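Local coordinates for protein pumilio homolog 23 (Arabidopsis thaliana, PDB 5WZJ) that binds a specific sequence of 18S rRNA through pumilio repeats packed into a right-handed superhelix, and may regulate translation and mRNA stability, at residues V471-L476 and V509-D514; L520-A525 and D551-R556. All blocks are in the same frame, centred on the assembly; numbering follows the deposited sequence.

Both contacts lie near the C-terminal end of the pumilio superhelix, on the same side of the chain's centre, with their centres 18 Å apart. They follow in series along the chain. Contact 1 joins helix 468-477 of Pumilio 7 to helix 503-514 of Pumilio 8; contact 2 then joins helix 518-530 to helix 550-555. Helices 503-514 and 518-530 are consecutive and pack directly, Ile524 CG2 lying 3.8 Å from Val509 CG1; Arg521 NH2 probably hydrogen-bonds to Asp514 O, and NE makes a weaker approach to Phe513 O. The RNA-reading surface at contact 1 is thus backed by the helix that carries contact 2; the nearest atom of contact 2 is about 12 Å from the RNA.

Contact 1: V471-L476 and V509-D514. With nucleotides of chain B.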
ATOM      1  N   VAL A 471     -14.271  -8.419 -10.490  1.00 17.20           N
ATOM      2  CA  VAL A 471     -15.675  -8.028 -10.363  1.00 16.33           C
ATOM      3  C   VAL A 471     -16.573  -9.261 -10.418  1.00 15.59           C
ATOM      4  O   VAL A 471     -17.450  -9.456  -9.562  1.00 19.56           O
ATOM      5  CB  VAL A 471     -16.052  -6.999 -11.452  1.00 16.28           C
ATOM      6  CG1 VAL A 471     -17.531  -6.591 -11.327  1.00 17.34           C
ATOM      7  CG2 VAL A 471     -15.167  -5.745 -11.336  1.00 13.96           C
ATOM      8  N   ILE A 472     -16.362 -10.112 -11.431  1.00 16.36           N
ATOM      9  CA  ILE A 472     -17.134 -11.349 -11.554  1.00 15.79           C
ATOM     10  C   ILE A 472     -17.011 -12.204 -10.294  1.00 22.45           C
ATOM     11  O   ILE A 472     -18.008 -12.737  -9.785  1.00 16.94           O
ATOM     12  CB  ILE A 472     -16.694 -12.115 -12.818  1.00 16.17           C
ATOM     13  CG1 ILE A 472     -17.159 -11.348 -14.064  1.00 20.30           C
ATOM     14  CG2 ILE A 472     -17.255 -13.552 -12.820  1.00 17.01           C
ATOM     15  CD1 ILE A 472     -16.677 -11.962 -15.352  1.00 26.36           C
ATOM     16  N   GLU A 473     -15.796 -12.318  -9.743  1.00 21.36           N
ATOM     17  CA  GLU A 473     -15.597 -13.159  -8.567  1.00 21.34           C
ATOM     18  C   GLU A 473     -16.294 -12.577  -7.349  1.00 17.27           C
ATOM     19  O   GLU A 473     -16.828 -13.323  -6.520  1.00 18.13           O
ATOM     20  CB  GLU A 473     -14.098 -13.353  -8.299  1.00 21.77           C
ATOM     21  CG  GLU A 473     -13.427 -14.280  -9.316  1.00 18.55           C
ATOM     22  CD  GLU A 473     -11.907 -14.222  -9.266  1.00 25.23           C
ATOM     23  OE1 GLU A 473     -11.344 -13.825  -8.218  1.00 23.84           O
ATOM     24  OE2 GLU A 473     -11.280 -14.564 -10.285  1.00 22.50           O
ATOM     25  N   ALA A 474     -16.302 -11.250  -7.221  1.00 16.77           N
ATOM     26  CA  ALA A 474     -17.031 -10.639  -6.117  1.00 19.79           C
ATOM     27  C   ALA A 474     -18.533 -10.894  -6.248  1.00 24.02           C
ATOM     28  O   ALA A 474     -19.214 -11.159  -5.249  1.00 18.28           O
ATOM     29  CB  ALA A 474     -16.735  -9.135  -6.059  1.00 16.32           C
ATOM     30  N   PHE A 475     -19.066 -10.812  -7.472  1.00 18.93           N
ATOM     31  CA  PHE A 475     -20.470 -11.166  -7.692  1.00 18.05           C
ATOM     32  C   PHE A 475     -20.744 -12.624  -7.328  1.00 11.78           C
ATOM     33  O   PHE A 475     -21.748 -12.930  -6.680  1.00 20.82           O
ATOM     34  CB  PHE A 475     -20.857 -10.904  -9.147  1.00 15.91           C
ATOM     35  CG  PHE A 475     -22.145 -11.572  -9.570  1.00 16.90           C
ATOM     36  CD1 PHE A 475     -23.367 -11.093  -9.129  1.00 17.83           C
ATOM     37  CD2 PHE A 475     -22.128 -12.646 -10.452  1.00 19.84           C
ATOM     38  CE1 PHE A 475     -24.559 -11.695  -9.535  1.00 17.40           C
ATOM     39  CE2 PHE A 475     -23.313 -13.252 -10.869  1.00 18.61           C
ATOM     40  CZ  PHE A 475     -24.528 -12.780 -10.391  1.00 16.66           C
ATOM     41  N   LEU A 476     -19.872 -13.539  -7.752  1.00 16.82           N
ATOM     42  CA  LEU A 476     -20.057 -14.952  -7.419  1.00 14.85           C
ATOM     43  C   LEU A 476     -20.049 -15.194  -5.913  1.00 21.96           C
ATOM     44  O   LEU A 476     -20.721 -16.120  -5.428  1.00 20.56           O
ATOM     45  CB  LEU A 476     -18.976 -15.790  -8.108  1.00 15.49           C
ATOM     46  CG  LEU A 476     -19.132 -15.854  -9.637  1.00 18.89           C
ATOM     47  CD1 LEU A 476     -18.091 -16.775 -10.228  1.00 17.18           C
ATOM     48  CD2 LEU A 476     -20.530 -16.347 -10.013  1.00 20.52           C
ATOM     49  N   VAL A 509     -12.108 -19.464 -13.286  1.00 29.61           N
ATOM     50  CA  VAL A 509     -12.556 -20.824 -13.596  1.00 26.86           C
ATOM     51  C   VAL A 509     -12.826 -21.597 -12.310  1.00 22.26           C
ATOM     52  O   VAL A 509     -13.861 -22.258 -12.161  1.00 23.42           O
ATOM     53  CB  VAL A 509     -11.519 -21.547 -14.474  1.00 28.20           C
ATOM     54  CG1 VAL A 509     -11.922 -23.006 -14.671  1.00 22.98           C
ATOM     55  CG2 VAL A 509     -11.378 -20.842 -15.816  1.00 24.79           C
ATOM     56  N   GLU A 510     -11.892 -21.516 -11.363  1.00 20.78           N
ATOM     57  CA  GLU A 510     -12.038 -22.164 -10.063  1.00 23.59           C
ATOM     58  C   GLU A 510     -13.318 -21.745  -9.360  1.00 24.95           C
ATOM     59  O   GLU A 510     -14.013 -22.574  -8.764  1.00 22.73           O
ATOM     60  CB  GLU A 510     -10.870 -21.781  -9.168  1.00 31.69           C
ATOM     61  CG  GLU A 510      -9.754 -22.742  -9.040  1.00 52.03           C
ATOM     62  CD  GLU A 510      -8.647 -22.122  -8.227  1.00 59.01           C
ATOM     63  OE1 GLU A 510      -7.863 -21.327  -8.805  1.00 49.67           O
ATOM     64  OE2 GLU A 510      -8.611 -22.377  -7.003  1.00 63.96           O
ATOM     65  N   LYS A 511     -13.587 -20.441  -9.328  1.00 21.56           N
ATOM     66  CA  LYS A 511     -14.712 -19.956  -8.543  1.00 24.85           C
ATOM     67  C   LYS A 511     -16.035 -20.202  -9.257  1.00 23.63           C
ATOM     68  O   LYS A 511     -17.052 -20.430  -8.596  1.00 23.07           O
ATOM     69  CB  LYS A 511     -14.492 -18.480  -8.200  1.00 29.35           C
ATOM     70  CG  LYS A 511     -13.171 -18.308  -7.445  1.00 34.00           C
ATOM     71  CD  LYS A 511     -12.971 -16.943  -6.840  1.00 44.90           C
ATOM     72  CE  LYS A 511     -11.603 -16.865  -6.149  1.00 49.33           C
ATOM     73  NZ  LYS A 511     -11.311 -15.509  -5.605  1.00 47.60           N
ATOM     74  N   CYS A 512     -16.035 -20.190 -10.589  1.00 19.45           N
ATOM     75  CA  CYS A 512     -17.201 -20.680 -11.319  1.00 16.18           C
ATOM     76  C   CYS A 512     -17.452 -22.145 -11.008  1.00 22.01           C
ATOM     77  O   CYS A 512     -18.579 -22.539 -10.678  1.00 19.74           O
ATOM     78  CB  CYS A 512     -17.013 -20.494 -12.824  1.00 17.17           C
ATOM     79  SG  CYS A 512     -17.123 -18.784 -13.387  1.00 23.65           S
ATOM     80  N   PHE A 513     -16.404 -22.967 -11.120  1.00 21.31           N
ATOM     81  CA  PHE A 513     -16.540 -24.395 -10.851  1.00 22.80           C
ATOM     82  C   PHE A 513     -17.140 -24.635  -9.472  1.00 27.65           C
ATOM     83  O   PHE A 513     -18.089 -25.417  -9.317  1.00 25.35           O
ATOM     84  CB  PHE A 513     -15.172 -25.075 -10.986  1.00 19.43           C
ATOM     85  CG  PHE A 513     -15.224 -26.577 -10.923  1.00 20.35           C
ATOM     86  CD1 PHE A 513     -15.168 -27.235  -9.701  1.00 25.25           C
ATOM     87  CD2 PHE A 513     -15.323 -27.330 -12.084  1.00 18.63           C
ATOM     88  CE1 PHE A 513     -15.206 -28.622  -9.637  1.00 24.55           C
ATOM     89  CE2 PHE A 513     -15.359 -28.715 -12.030  1.00 21.25           C
ATOM     90  CZ  PHE A 513     -15.301 -29.362 -10.802  1.00 23.12           C
ATOM     91  N   ASP A 514     -16.622 -23.935  -8.462  1.00 24.11           N
ATOM     92  CA  ASP A 514     -17.112 -24.124  -7.100  1.00 28.23           C
ATOM     93  C   ASP A 514     -18.583 -23.752  -6.957  1.00 33.09           C
ATOM     94  O   ASP A 514     -19.298 -24.356  -6.151  1.00 30.67           O
ATOM     95  CB  ASP A 514     -16.270 -23.306  -6.119  1.00 29.60           C
ATOM     96  CG  ASP A 514     -14.933 -23.968  -5.809  1.00 37.43           C
ATOM     97  OD1 ASP A 514     -14.751 -25.156  -6.164  1.00 36.87           O
ATOM     98  OD2 ASP A 514     -14.069 -23.306  -5.206  1.00 38.67           O
TER
ATOM     99  P     G B   2       0.844 -14.170  -7.927  1.00 60.20           P
ATOM    100  OP1   G B   2       2.026 -13.278  -8.039  1.00 66.38           O
ATOM    101  OP2   G B   2       0.367 -14.613  -6.595  1.00 58.25           O
ATOM    102  O5'   G B   2      -0.352 -13.401  -8.648  1.00 60.45           O
ATOM    103  C5'   G B   2      -0.399 -13.286 -10.063  1.00 46.58           C
ATOM    104  C4'   G B   2      -1.642 -12.551 -10.504  1.00 42.17           C
ATOM    105  O4'   G B   2      -2.821 -13.330 -10.204  1.00 42.54           O
ATOM    106  C3'   G B   2      -1.888 -11.211  -9.830  1.00 41.40           C
ATOM    107  O3'   G B   2      -1.164 -10.191 -10.499  1.00 45.85           O
ATOM    108  C2'   G B   2      -3.410 -11.030  -9.921  1.00 38.44           C
ATOM    109  O2'   G B   2      -3.765 -10.337 -11.111  1.00 32.98           O
ATOM    110  C1'   G B   2      -3.922 -12.479 -10.018  1.00 35.49           C
ATOM    111  N9    G B   2      -4.713 -12.937  -8.860  1.00 35.77           N
ATOM    112  C8    G B   2      -4.345 -13.255  -7.568  1.00 34.34           C
ATOM    113  N7    G B   2      -5.359 -13.645  -6.827  1.00 31.42           N
ATOM    114  C5    G B   2      -6.456 -13.581  -7.689  1.00 32.17           C
ATOM    115  C6    G B   2      -7.834 -13.872  -7.488  1.00 27.17           C
ATOM    116  O6    G B   2      -8.393 -14.260  -6.460  1.00 27.01           O
ATOM    117  N1    G B   2      -8.588 -13.661  -8.641  1.00 19.70           N
ATOM    118  C2    G B   2      -8.092 -13.219  -9.839  1.00 24.36           C
ATOM    119  N2    G B   2      -8.964 -13.079 -10.841  1.00 19.02           N
ATOM    120  N3    G B   2      -6.811 -12.949 -10.049  1.00 29.66           N
ATOM    121  C4    G B   2      -6.067 -13.150  -8.938  1.00 30.03           C
ATOM    122  O5'   G B   1       2.055 -18.153  -6.379  1.00 67.28           O
ATOM    123  C5'   G B   1       2.649 -18.066  -7.667  1.00 70.41           C
ATOM    124  C4'   G B   1       1.613 -17.859  -8.747  1.00 74.23           C
ATOM    125  O4'   G B   1       0.806 -19.059  -8.891  1.00 76.57           O
ATOM    126  C3'   G B   1       0.598 -16.745  -8.502  1.00 69.37           C
ATOM    127  O3'   G B   1       1.098 -15.461  -8.859  1.00 64.23           O
ATOM    128  C2'   G B   1      -0.595 -17.188  -9.345  1.00 66.93           C
ATOM    129  O2'   G B   1      -0.400 -16.849 -10.710  1.00 58.45           O
ATOM    130  C1'   G B   1      -0.525 -18.715  -9.212  1.00 71.76           C
ATOM    131  N9    G B   1      -1.418 -19.222  -8.150  1.00 68.02           N
ATOM    132  C8    G B   1      -1.146 -19.328  -6.802  1.00 69.64           C
ATOM    133  N7    G B   1      -2.145 -19.805  -6.105  1.00 68.55           N
ATOM    134  C5    G B   1      -3.141 -20.025  -7.052  1.00 67.47           C
ATOM    135  C6    G B   1      -4.460 -20.533  -6.896  1.00 62.32           C
ATOM    136  O6    G B   1      -5.020 -20.901  -5.853  1.00 59.68           O
ATOM    137  N1    G B   1      -5.136 -20.588  -8.119  1.00 55.10           N
ATOM    138  C2    G B   1      -4.618 -20.204  -9.335  1.00 49.66           C
ATOM    139  N2    G B   1      -5.436 -20.331 -10.396  1.00 39.71           N
ATOM    140  N3    G B   1      -3.386 -19.729  -9.494  1.00 57.56           N
ATOM    141  C4    G B   1      -2.711 -19.668  -8.320  1.00 63.69           C
TER
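Glu473 and Lys511 cross at about a right angle where helices 468-477 and 503-514 run side by side, the axes of the two segments approaching to 10.2 Å at 21°. Both chains are extended beyond CG, which carries their charged ends to the RNA. Lys511 CD lies 3.7 Å from Glu473 CG, and Lys511 NZ makes a salt bridge of 3.1 Å to Glu473 OE1, approaching from above the carboxylate plane (53° out of it). The same carboxylate grips G2 of chain B with two bonds: N1 donates to OE1 at 2.8 Å, with an N-H...O angle of 165°, and N2 donates to OE2. Lys511 NZ also donates a longer hydrogen bond, 3.3 Å, to O6 of G2. Further along helix 468-477, Leu476 CD1 sits 3.9 Å from Cys512 SG, an apolar floor under the pair. Glu510 uses OE1 alone for both N1 (2.9 Å) and N2 of G1, while Tyr543 binds its OE2; Thr508 likewise binds OE2 of Glu473. At G2, Glu473 and Lys511 together cover N1, N2 and O6, the Watson-Crick edge; Glu510 meets N1 and N2 of G1. This is consistent with guanine-specific recognition, and the lysine charge would help stabilise a carboxylate at Glu473.

Contact 2: L520-A525 and D551-R556; sequences LREAIA and DGYASR
Tyr553 reaches across from helix 550-555 to Glu522 and Ala525 on helix 518-530, near the C-terminal end of the all-helical pumilio superhelix. Helix 518-530 belongs largely to Pumilio 8, and this junction continues the stacking of helices beyond it. The backbones are closest at Ala525 and Tyr553, whose CA atoms are 7.2 Å apart, and the interface is small, burying 163 Å² over both sides.

The apolar part is a CH-pi contact. Ala525 CB stands over one face of the Tyr553 ring, 4.2 Å from its centroid and 19° off the ring normal, displaced toward the rim so that CD2 is its nearest ring atom. Tyr553 CG lies anti to the backbone N, which sends the ring toward helix 518-530. Trp560 of helix 557-565 packs edge-to-face with the same ring and also touches Ala525, so helix 557-565, the last modelled helix, also packs against this pair.

The polar part is slight. Glu522 crosses the tyrosine at about a right angle, its carboxylate plane turned 78° from the ring plane. The Tyr553 hydroxyl donates a weak hydrogen bond of 3.4 Å to Glu522 OE2, which lies at the ring edge and in its plane. Methylene contact accompanies it: Glu522 CG is 3.7 Å from Tyr553 CE1. At this length the bond is weak, and the contact rests mainly on the packing of Glu522 CG and Ala525 CB against the ring. Lys561 of helix 557-565 also touches the Glu522 side chain.

Within helix 550-555, a side-chain bond marks the last turn. The Asp551 carbonyl oxygen accepts from two donors on one residue, Ser555 N at 3.0 Å and Ser555 OG at 3.1 Å, the hydroxyl tilted 33° from the carbonyl plane.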
ATOM      1  N   LEU A 520     -22.736 -28.234 -14.925  1.00 22.18           N
ATOM      2  CA  LEU A 520     -21.798 -27.215 -15.373  1.00 23.14           C
ATOM      3  C   LEU A 520     -20.367 -27.526 -14.938  1.00 21.25           C
ATOM      4  O   LEU A 520     -19.424 -27.150 -15.642  1.00 24.06           O
ATOM      5  CB  LEU A 520     -22.249 -25.842 -14.879  1.00 23.61           C
ATOM      6  CG  LEU A 520     -23.511 -25.356 -15.618  1.00 33.85           C
ATOM      7  CD1 LEU A 520     -24.222 -24.242 -14.847  1.00 25.75           C
ATOM      8  CD2 LEU A 520     -23.191 -24.921 -17.053  1.00 30.13           C
ATOM      9  N   ARG A 521     -20.185 -28.216 -13.809  1.00 22.57           N
ATOM     10  CA  ARG A 521     -18.844 -28.679 -13.451  1.00 27.36           C
ATOM     11  C   ARG A 521     -18.276 -29.595 -14.520  1.00 26.03           C
ATOM     12  O   ARG A 521     -17.098 -29.486 -14.884  1.00 21.71           O
ATOM     13  CB  ARG A 521     -18.868 -29.400 -12.108  1.00 23.00           C
ATOM     14  CG  ARG A 521     -19.006 -28.453 -10.949  1.00 24.74           C
ATOM     15  CD  ARG A 521     -18.839 -29.169  -9.627  1.00 29.04           C
ATOM     16  NE  ARG A 521     -19.066 -28.251  -8.526  1.00 28.77           N
ATOM     17  CZ  ARG A 521     -18.781 -28.515  -7.258  1.00 34.53           C
ATOM     18  NH1 ARG A 521     -18.251 -29.683  -6.923  1.00 39.67           N
ATOM     19  NH2 ARG A 521     -19.027 -27.604  -6.327  1.00 29.49           N
ATOM     20  N   GLU A 522     -19.106 -30.496 -15.044  1.00 21.57           N
ATOM     21  CA  GLU A 522     -18.665 -31.375 -16.113  1.00 24.67           C
ATOM     22  C   GLU A 522     -18.337 -30.594 -17.379  1.00 27.64           C
ATOM     23  O   GLU A 522     -17.340 -30.884 -18.052  1.00 23.83           O
ATOM     24  CB  GLU A 522     -19.734 -32.428 -16.392  1.00 30.25           C
ATOM     25  CG  GLU A 522     -19.293 -33.431 -17.415  1.00 36.92           C
ATOM     26  CD  GLU A 522     -20.169 -34.662 -17.455  1.00 38.50           C
ATOM     27  OE1 GLU A 522     -21.195 -34.707 -16.735  1.00 38.48           O
ATOM     28  OE2 GLU A 522     -19.811 -35.586 -18.214  1.00 38.79           O
ATOM     29  N   ALA A 523     -19.159 -29.599 -17.723  1.00 26.08           N
ATOM     30  CA  ALA A 523     -18.866 -28.782 -18.898  1.00 26.21           C
ATOM     31  C   ALA A 523     -17.536 -28.046 -18.748  1.00 25.01           C
ATOM     32  O   ALA A 523     -16.725 -28.024 -19.680  1.00 27.81           O
ATOM     33  CB  ALA A 523     -20.007 -27.792 -19.152  1.00 26.64           C
ATOM     34  N   ILE A 524     -17.286 -27.453 -17.578  1.00 21.73           N
ATOM     35  CA  ILE A 524     -16.005 -26.783 -17.341  1.00 21.31           C
ATOM     36  C   ILE A 524     -14.856 -27.783 -17.423  1.00 27.30           C
ATOM     37  O   ILE A 524     -13.808 -27.508 -18.022  1.00 25.67           O
ATOM     38  CB  ILE A 524     -16.012 -26.063 -15.980  1.00 23.84           C
ATOM     39  CG1 ILE A 524     -16.964 -24.863 -15.993  1.00 15.93           C
ATOM     40  CG2 ILE A 524     -14.584 -25.618 -15.602  1.00 23.76           C
ATOM     41  CD1 ILE A 524     -17.295 -24.364 -14.589  1.00 19.26           C
ATOM     42  N   ALA A 525     -15.022 -28.948 -16.789  1.00 23.42           N
ATOM     43  CA  ALA A 525     -13.956 -29.948 -16.791  1.00 24.16           C
ATOM     44  C   ALA A 525     -13.658 -30.414 -18.206  1.00 30.28           C
ATOM     45  O   ALA A 525     -12.492 -30.600 -18.584  1.00 33.93           O
ATOM     46  CB  ALA A 525     -14.347 -31.127 -15.900  1.00 22.22           C
ATOM     47  N   ASP A 551      -7.518 -35.010 -14.588  1.00 30.11           N
ATOM     48  CA  ASP A 551      -7.063 -36.344 -14.980  1.00 36.78           C
ATOM     49  C   ASP A 551      -8.093 -37.412 -14.619  1.00 35.20           C
ATOM     50  O   ASP A 551      -8.354 -38.324 -15.412  1.00 29.50           O
ATOM     51  CB  ASP A 551      -5.718 -36.664 -14.321  1.00 38.87           C
ATOM     52  CG  ASP A 551      -4.566 -35.861 -14.905  1.00 43.56           C
ATOM     53  OD1 ASP A 551      -4.678 -35.393 -16.057  1.00 42.61           O
ATOM     54  OD2 ASP A 551      -3.543 -35.710 -14.209  1.00 49.76           O
ATOM     55  N   GLY A 552      -8.690 -37.312 -13.424  1.00 31.04           N
ATOM     56  CA  GLY A 552      -9.697 -38.284 -13.020  1.00 26.90           C
ATOM     57  C   GLY A 552     -10.963 -38.203 -13.852  1.00 30.04           C
ATOM     58  O   GLY A 552     -11.609 -39.222 -14.117  1.00 31.35           O
ATOM     59  N   TYR A 553     -11.341 -36.991 -14.267  1.00 26.84           N
ATOM     60  CA  TYR A 553     -12.475 -36.836 -15.171  1.00 24.17           C
ATOM     61  C   TYR A 553     -12.214 -37.519 -16.511  1.00 29.67           C
ATOM     62  O   TYR A 553     -13.105 -38.171 -17.070  1.00 31.78           O
ATOM     63  CB  TYR A 553     -12.796 -35.349 -15.384  1.00 25.22           C
ATOM     64  CG  TYR A 553     -13.857 -35.139 -16.434  1.00 28.26           C
ATOM     65  CD1 TYR A 553     -15.170 -35.538 -16.207  1.00 35.20           C
ATOM     66  CD2 TYR A 553     -13.543 -34.583 -17.667  1.00 30.50           C
ATOM     67  CE1 TYR A 553     -16.144 -35.366 -17.173  1.00 39.24           C
ATOM     68  CE2 TYR A 553     -14.513 -34.407 -18.644  1.00 31.03           C
ATOM     69  CZ  TYR A 553     -15.809 -34.800 -18.393  1.00 38.96           C
ATOM     70  OH  TYR A 553     -16.778 -34.636 -19.361  1.00 45.75           O
ATOM     71  N   ALA A 554     -10.999 -37.380 -17.045  1.00 32.23           N
ATOM     72  CA  ALA A 554     -10.685 -38.011 -18.324  1.00 36.35           C
ATOM     73  C   ALA A 554     -10.672 -39.532 -18.210  1.00 39.89           C
ATOM     74  O   ALA A 554     -11.186 -40.231 -19.092  1.00 41.40           O
ATOM     75  CB  ALA A 554      -9.334 -37.508 -18.839  1.00 30.69           C
ATOM     76  N   SER A 555     -10.094 -40.059 -17.130  1.00 39.65           N
ATOM     77  CA  SER A 555      -9.826 -41.489 -17.015  1.00 40.62           C
ATOM     78  C   SER A 555     -10.995 -42.264 -16.411  1.00 39.01           C
ATOM     79  O   SER A 555     -11.364 -43.317 -16.934  1.00 47.47           O
ATOM     80  CB  SER A 555      -8.548 -41.717 -16.195  1.00 41.48           C
ATOM     81  OG  SER A 555      -8.703 -41.311 -14.848  1.00 43.84           O
ATOM     82  N   ARG A 556     -11.589 -41.772 -15.322  1.00 36.33           N
ATOM     83  CA  ARG A 556     -12.741 -42.417 -14.681  1.00 33.75           C
ATOM     84  C   ARG A 556     -13.879 -41.416 -14.542  1.00 29.56           C
ATOM     85  O   ARG A 556     -14.222 -41.007 -13.425  1.00 28.37           O
ATOM     86  CB  ARG A 556     -12.385 -42.985 -13.302  1.00 34.90           C
ATOM     87  CG  ARG A 556     -11.190 -43.902 -13.242  1.00 34.21           C
ATOM     88  CD  ARG A 556     -11.396 -45.130 -14.092  1.00 34.61           C
ATOM     89  NE  ARG A 556     -12.195 -46.184 -13.464  1.00 32.84           N
ATOM     90  CZ  ARG A 556     -11.679 -47.262 -12.872  1.00 36.61           C
ATOM     91  NH1 ARG A 556     -12.477 -48.190 -12.359  1.00 30.16           N
ATOM     92  NH2 ARG A 556     -10.362 -47.422 -12.802  1.00 38.36           N
TER